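Peptidase C51 domain-containing protein (PDB 3L9A) is of unknown function; this C-terminal domain comes from a phage-associated streptococcal protein assigned to the CHAP (peptidase C51) family, consistent with a role in cell-wall hydrolysis. Local coordinates at residues H33-P36 with T37-R40. Sequence-based numbering, arbitrary orientation. Where two conformers were deposited one is given.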
loop_
_atom_site.group_PDB
_atom_site.type_symbol
_atom_site.label_atom_id
_atom_site.label_comp_id
_atom_site.label_asym_id
_atom_site.label_seq_id
_atom_site.Cartn_x
_atom_site.Cartn_y
_atom_site.Cartn_z
ATOM N N HIS A 33 0.561 -14.978 -7.823
ATOM C CA HIS A 33 0.448 -13.545 -7.610
ATOM C C HIS A 33 0.638 -13.281 -6.127
ATOM O O HIS A 33 -0.102 -13.823 -5.299
ATOM C CB HIS A 33 -0.925 -13.040 -8.039
ATOM C CG HIS A 33 -1.077 -11.559 -7.905
ATOM N ND1 HIS A 33 -1.747 -10.968 -6.854
ATOM C CD2 HIS A 33 -0.607 -10.543 -8.672
ATOM C CE1 HIS A 33 -1.708 -9.650 -7.001
ATOM N NE2 HIS A 33 -1.034 -9.367 -8.102
ATOM N N VAL A 34 1.629 -12.455 -5.795
ATOM C CA VAL A 34 1.961 -12.181 -4.403
ATOM C C VAL A 34 1.643 -10.729 -4.090
ATOM O O VAL A 34 2.159 -9.819 -4.744
ATOM C CB VAL A 34 3.458 -12.458 -4.095
ATOM C CG1 VAL A 34 3.747 -12.295 -2.607
ATOM C CG2 VAL A 34 3.874 -13.860 -4.570
ATOM N N SER A 35 0.800 -10.520 -3.077
ATOM C CA SER A 35 0.439 -9.180 -2.649
ATOM C C SER A 35 0.826 -8.961 -1.192
ATOM O O SER A 35 0.084 -9.334 -0.289
ATOM C CB SER A 35 -1.057 -8.926 -2.835
ATOM O OG SER A 35 -1.378 -7.634 -2.339
ATOM N N PRO A 36 2.016 -8.392 -0.952
ATOM C CA PRO A 36 2.364 -8.077 0.436
ATOM C C PRO A 36 1.341 -7.186 1.140
ATOM O O PRO A 36 1.054 -7.402 2.320
ATOM C CB PRO A 36 3.729 -7.390 0.297
ATOM C CG PRO A 36 4.313 -8.059 -0.936
ATOM C CD PRO A 36 3.128 -8.106 -1.874
ATOM N N THR A 37 0.777 -6.201 0.447
ATOM C CA THR A 37 -0.155 -5.310 1.117
ATOM C C THR A 37 -1.388 -6.064 1.616
ATOM O O THR A 37 -1.869 -5.817 2.736
ATOM C CB THR A 37 -0.526 -4.073 0.270
ATOM O OG1 THR A 37 -0.967 -4.460 -1.044
ATOM C CG2 THR A 37 0.668 -3.126 0.173
ATOM N N GLN A 38 -1.869 -7.025 0.834
ATOM C CA GLN A 38 -3.016 -7.833 1.249
ATOM C C GLN A 38 -2.619 -9.099 2.013
ATOM O O GLN A 38 -3.482 -9.898 2.378
ATOM C CB GLN A 38 -3.858 -8.193 0.029
ATOM C CG GLN A 38 -4.415 -6.967 -0.697
ATOM C CD GLN A 38 -5.562 -7.308 -1.634
ATOM O OE1 GLN A 38 -5.741 -8.466 -2.026
ATOM N NE2 GLN A 38 -6.353 -6.309 -1.987
ATOM N N LYS A 39 -1.323 -9.279 2.258
ATOM C CA LYS A 39 -0.813 -10.507 2.895
ATOM C C LYS A 39 -1.406 -11.774 2.256
ATOM O O LYS A 39 -1.803 -12.714 2.945
ATOM C CB LYS A 39 -1.042 -10.470 4.414
ATOM C CG LYS A 39 -0.208 -9.398 5.101
ATOM C CD LYS A 39 -0.462 -9.362 6.607
ATOM C CE LYS A 39 0.419 -8.325 7.295
ATOM N NZ LYS A 39 0.018 -8.145 8.724
ATOM N N ARG A 40 -1.441 -11.793 0.926
ATOM C CA ARG A 40 -2.069 -12.895 0.198
ATOM C C ARG A 40 -1.295 -13.226 -1.067
ATOM O O ARG A 40 -0.947 -12.321 -1.840
ATOM C CB ARG A 40 -3.516 -12.539 -0.181
ATOM C CG ARG A 40 -4.228 -13.623 -1.017
ATOM C CD ARG A 40 -5.659 -13.241 -1.356
ATOM N NE ARG A 40 -6.309 -14.208 -2.248
ATOM C CZ ARG A 40 -6.884 -13.915 -3.414
ATOM N NH1 ARG A 40 -6.891 -12.676 -3.887
ATOM N NH2 ARG A 40 -7.449 -14.888 -4.127
HETATM O O HOH W 1 -2.660 -11.948 -4.313
#
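The imidazole of His33 meets Arg40 through a water lying in the ring plane at its edge, 2.9 Å from His33 ND1. That water is hydrogen-bonded to Arg40 O as well, and Arg40 O also accepts the backbone N-H of Ser35, with Ser35 N and Arg40 O 2.8 Å apart. The return bond, Arg40 N to Ser35 O, is longer at 3.1 Å but straighter (N-H...O 167°), and the two close an antiparallel hydrogen-bonded pair. Ser35 also ties its side chain into the bend: with OG anti to the backbone N (chi1 177°), the hydroxyl lies 3.3 Å from Gln38 N and accepts its N-H, while Gln38 CB and CG pack against the same oxygen. Asp10 OD1 is a further hydrogen-bond partner of Ser35 OG, so this buried hydroxyl joins the turn to the segment before strand 11-15. Within the bend, Lys39 N bonds to Pro36 O at 3.0 Å, closing the turn from well above the carbonyl plane and not along a lone pair. NE2 of Gln38 bonds to Pro36 O and Tyr78 O of a second subunit, and OE1 of Gln38 to Gln79 NE2 of that subunit. Arg40 extends fully along its aliphatic chain to a salt bridge with Glu83 and to Glu76 O of the second subunit. Thr37 packs on Thr37 of neighbouring copies, placing the bend in the subunit interface. Pro36 to Lys39 form a type I turn; Lys39, in the left-handed helical region, and Arg40 both face Ser35. This is the classic type I turn plus G1 beta bulge, here making the hairpin connection between strands 31-35 and 40-43 of the mixed sheet.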